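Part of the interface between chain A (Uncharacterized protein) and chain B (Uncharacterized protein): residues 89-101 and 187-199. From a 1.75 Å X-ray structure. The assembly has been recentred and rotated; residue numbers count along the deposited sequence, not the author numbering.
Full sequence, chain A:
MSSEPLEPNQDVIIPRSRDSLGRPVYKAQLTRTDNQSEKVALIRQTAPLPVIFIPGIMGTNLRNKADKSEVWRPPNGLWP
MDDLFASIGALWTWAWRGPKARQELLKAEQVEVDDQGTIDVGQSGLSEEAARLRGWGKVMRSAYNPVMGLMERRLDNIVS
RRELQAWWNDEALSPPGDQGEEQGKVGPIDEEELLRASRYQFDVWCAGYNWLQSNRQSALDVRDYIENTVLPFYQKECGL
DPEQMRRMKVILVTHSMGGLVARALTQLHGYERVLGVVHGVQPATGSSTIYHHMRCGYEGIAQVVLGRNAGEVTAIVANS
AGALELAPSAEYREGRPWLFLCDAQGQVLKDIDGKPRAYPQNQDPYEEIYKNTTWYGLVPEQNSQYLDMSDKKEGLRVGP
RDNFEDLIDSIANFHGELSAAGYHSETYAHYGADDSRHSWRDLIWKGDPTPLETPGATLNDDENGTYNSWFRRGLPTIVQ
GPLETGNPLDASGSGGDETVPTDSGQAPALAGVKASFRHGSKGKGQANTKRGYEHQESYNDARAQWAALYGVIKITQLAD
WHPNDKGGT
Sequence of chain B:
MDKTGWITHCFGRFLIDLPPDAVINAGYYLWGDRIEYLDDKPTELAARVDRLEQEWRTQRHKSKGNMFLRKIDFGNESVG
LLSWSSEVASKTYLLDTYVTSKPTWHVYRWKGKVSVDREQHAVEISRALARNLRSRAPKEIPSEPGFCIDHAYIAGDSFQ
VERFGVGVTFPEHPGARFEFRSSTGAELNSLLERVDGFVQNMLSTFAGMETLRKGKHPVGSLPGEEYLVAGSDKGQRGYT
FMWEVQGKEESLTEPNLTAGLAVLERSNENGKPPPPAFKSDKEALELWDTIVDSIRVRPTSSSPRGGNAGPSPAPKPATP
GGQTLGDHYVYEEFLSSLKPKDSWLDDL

Chain A 89-101: GALWTWAWRGPKA
Chain B 187-199: ELNSLLERVDGFV

This is a two-part contact between different polypeptides, in which a near-antiparallel pair of helices closes over an apolar patch at one end and a glutamate carboxylate receives the start of a second helix at the other.

In chain A, residues 89-95 finish a helix whose last turn widens to a pi-type turn, Ala A95 N reaching Ala A90 O at 3.0 Å. Trp A96 (phi/psi -89/-4) and Arg A97 (-84/120) lead out of it, and Gly A98 (-67/166) is the N-cap residue of a new helix beginning at Pro A99. In chain B, Glu B187 to Ser B190 form an irregular lead-in to helix 191-199, which kinks where the N atoms of Gly B197 and Phe B198 lack bonds to the preceding turn. The axes of helices 89-95 and 191-199 run at 154° and approach to 11.1 Å. The register is set by three pairs: Trp A96 CA to Val B195 CA at 5.5 Å, Pro A99 CA to Leu B188 CA at 6.4 Å and Lys A100 CA to Glu B187 CA at 6.0 Å.

The apolar end is organised by Phe B198 (chi1 -167°, chi2 -103°). Its CZ lies 3.9 Å from Ala A90 CB, its CE1 3.9 Å from Leu A91 CB, and its CD1 3.8 Å from Ala A95 CB, which makes an off-centre CH-pi contact 4.3 Å from the ring centroid. The ring thus packs against the CB atoms of Ala A90 and Ala A95 and against Leu A91. Leu A91 (t, p) also extends CD1 to 4.3 Å from Val B199 CG2. Next along, Val B195 (m) sets CG1 3.2 Å from Trp A96 CA and 3.5 Å from Trp A96 CB, a tight fit against backbone and side chain alike. The Trp A96 indole (chi1 88°, chi2 -70°) meets Leu B191 (t, p) at its edge, CE3 to CD1 at 4.1 Å.

Arg B194 (t, t, m, chi4 138°) links the two parts. Its NH1 donates to Trp A96 O at 2.8 Å, satisfying a carbonyl where the chain leaves the helix. The guanidinium is held by its own chain: NE and NH2 donate to Asn B189 OD1 at 2.6 and 2.9 Å, and NH2 to Asn B189 O at 2.8 Å. Gly A98 CA then sits over one guanidinium face, 3.5 Å from Arg B194 NE. Glycine suits this site, since an ideal CB would fall 2.3 Å from Glu B187 CD.

Glu B187 (t, p, chi3 -89°) supplies the polar anchor. Free amides at a helix start need acceptors, and its carboxylate provides two: Lys A100 N donates to OE1 at 2.9 Å and Ala A101 N to OE2 at 3.1 Å. OE1 also accepts from Leu B188 N at 2.8 Å, which braces the side chain. One water accepts from Lys A100 NZ at 2.6 Å and donates to Glu B187 OE2 at 2.9 Å. Alongside, Pro A99 CB packs on Leu B188 CD2 at 3.8 Å.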

# COMPACT_ATOMS: atom_id res chain seq x y z
N GLY A 89 1.51 2.34 16.98
CA GLY A 89 1.50 2.59 15.55
C GLY A 89 0.32 1.91 14.87
O GLY A 89 -0.33 2.49 13.99
N ALA A 90 0.03 0.69 15.29
CA ALA A 90 -1.05 -0.08 14.69
C ALA A 90 -2.40 0.47 15.13
O ALA A 90 -3.37 0.46 14.37
CB ALA A 90 -0.93 -1.55 15.06
N LEU A 91 -2.47 0.92 16.37
CA LEU A 91 -3.72 1.50 16.86
C LEU A 91 -4.07 2.74 16.03
O LEU A 91 -5.19 2.89 15.52
CB LEU A 91 -3.60 1.82 18.35
CG LEU A 91 -4.75 2.62 18.96
CD1 LEU A 91 -6.06 1.84 18.85
CD2 LEU A 91 -4.43 2.95 20.41
N TRP A 92 -3.10 3.64 15.89
CA TRP A 92 -3.29 4.93 15.24
C TRP A 92 -3.55 4.83 13.74
O TRP A 92 -4.33 5.60 13.19
CB TRP A 92 -2.06 5.79 15.47
CG TRP A 92 -2.08 7.11 14.77
CD1 TRP A 92 -1.26 7.50 13.76
CD2 TRP A 92 -2.95 8.22 15.04
NE1 TRP A 92 -1.56 8.79 13.38
CE2 TRP A 92 -2.59 9.25 14.15
CE3 TRP A 92 -4.00 8.44 15.94
CZ2 TRP A 92 -3.23 10.49 14.14
CZ3 TRP A 92 -4.64 9.67 15.92
CH2 TRP A 92 -4.26 10.68 15.03
N THR A 93 -2.84 3.91 13.08
CA THR A 93 -2.98 3.80 11.63
C THR A 93 -4.12 2.89 11.21
O THR A 93 -4.63 3.02 10.10
CB THR A 93 -1.68 3.28 10.97
OG1 THR A 93 -1.34 2.01 11.53
CG2 THR A 93 -0.55 4.27 11.17
N TRP A 94 -4.53 1.97 12.07
CA TRP A 94 -5.42 0.91 11.60
C TRP A 94 -6.59 0.57 12.52
O TRP A 94 -7.76 0.64 12.11
CB TRP A 94 -4.58 -0.34 11.31
CG TRP A 94 -5.35 -1.48 10.73
CD1 TRP A 94 -5.72 -2.62 11.36
CD2 TRP A 94 -5.83 -1.59 9.38
NE1 TRP A 94 -6.42 -3.44 10.51
CE2 TRP A 94 -6.49 -2.84 9.28
CE3 TRP A 94 -5.76 -0.77 8.25
CZ2 TRP A 94 -7.08 -3.27 8.10
CZ3 TRP A 94 -6.36 -1.21 7.08
CH2 TRP A 94 -7.01 -2.45 7.02
N ALA A 95 -6.28 0.18 13.75
CA ALA A 95 -7.28 -0.32 14.67
C ALA A 95 -8.45 0.64 14.89
O ALA A 95 -9.59 0.20 14.97
CB ALA A 95 -6.64 -0.72 16.00
N TRP A 96 -8.18 1.94 14.98
CA TRP A 96 -9.26 2.90 15.26
C TRP A 96 -9.96 3.41 14.01
O TRP A 96 -10.93 4.17 14.11
CB TRP A 96 -8.77 4.08 16.12
CG TRP A 96 -8.20 5.27 15.36
CD1 TRP A 96 -7.02 5.32 14.68
CD2 TRP A 96 -8.76 6.60 15.28
NE1 TRP A 96 -6.82 6.58 14.16
CE2 TRP A 96 -7.87 7.39 14.53
CE3 TRP A 96 -9.93 7.19 15.78
CZ2 TRP A 96 -8.11 8.74 14.24
CZ3 TRP A 96 -10.17 8.54 15.50
CH2 TRP A 96 -9.26 9.29 14.73
N ARG A 97 -9.45 3.01 12.84
CA ARG A 97 -10.05 3.41 11.57
C ARG A 97 -11.21 2.49 11.23
O ARG A 97 -11.00 1.28 11.07
CB ARG A 97 -9.01 3.31 10.45
CG ARG A 97 -7.69 4.03 10.71
CD ARG A 97 -7.86 5.53 10.58
NE ARG A 97 -6.57 6.22 10.58
CZ ARG A 97 -6.44 7.54 10.71
NH1 ARG A 97 -7.52 8.30 10.85
NH2 ARG A 97 -5.23 8.10 10.69
N GLY A 98 -12.40 3.06 11.09
CA GLY A 98 -13.57 2.31 10.64
C GLY A 98 -13.44 1.85 9.20
O GLY A 98 -12.59 2.35 8.46
N PRO A 99 -14.29 0.91 8.77
CA PRO A 99 -14.19 0.32 7.42
C PRO A 99 -14.27 1.34 6.28
O PRO A 99 -13.52 1.22 5.30
CB PRO A 99 -15.39 -0.64 7.37
CG PRO A 99 -15.67 -0.97 8.80
CD PRO A 99 -15.36 0.30 9.57
N LYS A 100 -15.17 2.32 6.39
CA LYS A 100 -15.29 3.34 5.38
C LYS A 100 -14.05 4.23 5.40
O LYS A 100 -13.49 4.55 4.36
CB LYS A 100 -16.58 4.17 5.58
CG LYS A 100 -16.74 5.33 4.62
CD LYS A 100 -18.19 5.77 4.52
CE LYS A 100 -18.37 7.23 4.88
NZ LYS A 100 -18.41 7.47 6.36
N ALA A 101 -13.61 4.61 6.60
CA ALA A 101 -12.39 5.42 6.70
C ALA A 101 -11.21 4.71 6.04
O ALA A 101 -10.43 5.33 5.31
CB ALA A 101 -12.08 5.74 8.16
N GLU B 187 -20.39 5.62 9.52
CA GLU B 187 -19.40 4.56 9.61
C GLU B 187 -20.11 3.26 9.97
O GLU B 187 -21.18 3.28 10.61
CB GLU B 187 -18.32 4.91 10.64
CG GLU B 187 -17.15 3.96 10.67
CD GLU B 187 -16.53 3.72 9.31
OE1 GLU B 187 -17.00 2.79 8.61
OE2 GLU B 187 -15.59 4.45 8.93
N LEU B 188 -19.53 2.14 9.56
CA LEU B 188 -20.18 0.84 9.68
C LEU B 188 -20.21 0.28 11.10
O LEU B 188 -21.01 -0.60 11.42
CB LEU B 188 -19.50 -0.17 8.74
CG LEU B 188 -19.86 -0.06 7.26
CD1 LEU B 188 -19.58 1.33 6.70
CD2 LEU B 188 -19.10 -1.11 6.46
N ASN B 189 -19.30 0.76 11.94
CA ASN B 189 -19.27 0.39 13.35
C ASN B 189 -18.92 1.62 14.19
O ASN B 189 -18.56 2.66 13.64
CB ASN B 189 -18.28 -0.76 13.59
CG ASN B 189 -16.87 -0.46 13.09
OD1 ASN B 189 -16.47 0.69 13.00
ND2 ASN B 189 -16.13 -1.50 12.76
N SER B 190 -19.05 1.51 15.50
CA SER B 190 -18.76 2.66 16.38
C SER B 190 -17.38 2.56 17.03
O SER B 190 -16.87 1.47 17.26
CB SER B 190 -19.85 2.82 17.45
OG SER B 190 -20.01 1.62 18.17
N LEU B 191 -16.80 3.71 17.34
CA LEU B 191 -15.42 3.75 17.80
C LEU B 191 -15.10 2.88 19.02
O LEU B 191 -14.16 2.10 18.99
CB LEU B 191 -15.03 5.19 18.11
CG LEU B 191 -13.68 5.33 18.80
CD1 LEU B 191 -12.56 4.92 17.87
CD2 LEU B 191 -13.51 6.78 19.24
N LEU B 192 -15.86 3.01 20.10
CA LEU B 192 -15.50 2.27 21.30
C LEU B 192 -15.58 0.77 21.08
O LEU B 192 -14.67 0.02 21.46
CB LEU B 192 -16.36 2.68 22.50
CG LEU B 192 -16.31 4.15 22.89
CD1 LEU B 192 -16.89 4.35 24.28
CD2 LEU B 192 -14.89 4.69 22.81
N GLU B 193 -16.67 0.33 20.44
CA GLU B 193 -16.84 -1.10 20.16
C GLU B 193 -15.75 -1.60 19.22
O GLU B 193 -15.32 -2.74 19.32
CB GLU B 193 -18.23 -1.39 19.58
CG GLU B 193 -18.39 -1.03 18.11
CD GLU B 193 -19.80 -1.30 17.60
OE1 GLU B 193 -20.02 -1.17 16.38
OE2 GLU B 193 -20.69 -1.64 18.41
N ARG B 194 -15.30 -0.73 18.31
CA ARG B 194 -14.33 -1.08 17.29
C ARG B 194 -12.94 -1.37 17.86
O ARG B 194 -12.31 -2.38 17.51
CB ARG B 194 -14.22 0.05 16.26
CG ARG B 194 -13.14 -0.11 15.22
CD ARG B 194 -13.01 1.18 14.38
NE ARG B 194 -14.32 1.73 14.05
CZ ARG B 194 -14.62 3.03 14.09
NH1 ARG B 194 -13.69 3.91 14.43
NH2 ARG B 194 -15.85 3.44 13.80
N VAL B 195 -12.47 -0.48 18.72
CA VAL B 195 -11.07 -0.52 19.15
C VAL B 195 -10.83 -1.19 20.49
O VAL B 195 -9.68 -1.43 20.85
CB VAL B 195 -10.44 0.89 19.26
CG1 VAL B 195 -10.52 1.61 17.96
CG2 VAL B 195 -11.11 1.68 20.38
N ASP B 196 -11.89 -1.46 21.25
CA ASP B 196 -11.70 -1.92 22.62
C ASP B 196 -10.89 -3.21 22.71
O ASP B 196 -9.99 -3.32 23.55
CB ASP B 196 -13.03 -2.07 23.35
CG ASP B 196 -12.83 -2.34 24.82
OD1 ASP B 196 -12.38 -1.42 25.53
OD2 ASP B 196 -13.10 -3.48 25.25
N GLY B 197 -11.21 -4.18 21.87
CA GLY B 197 -10.45 -5.43 21.84
C GLY B 197 -8.96 -5.17 21.73
O GLY B 197 -8.17 -5.68 22.54
N PHE B 198 -8.57 -4.37 20.74
CA PHE B 198 -7.16 -4.10 20.51
C PHE B 198 -6.55 -3.37 21.70
O PHE B 198 -5.45 -3.70 22.15
CB PHE B 198 -6.94 -3.29 19.23
CG PHE B 198 -5.50 -3.24 18.79
CD1 PHE B 198 -4.74 -2.11 19.00
CD2 PHE B 198 -4.91 -4.35 18.20
CE1 PHE B 198 -3.41 -2.07 18.61
CE2 PHE B 198 -3.59 -4.32 17.81
CZ PHE B 198 -2.84 -3.17 18.01
N VAL B 199 -7.26 -2.37 22.22
CA VAL B 199 -6.76 -1.65 23.39
C VAL B 199 -6.58 -2.59 24.59
O VAL B 199 -5.54 -2.55 25.25
CB VAL B 199 -7.66 -0.46 23.78
CG1 VAL B 199 -7.15 0.17 25.06
CG2 VAL B 199 -7.71 0.56 22.65
O HOH W 1 -16.37 7.05 7.97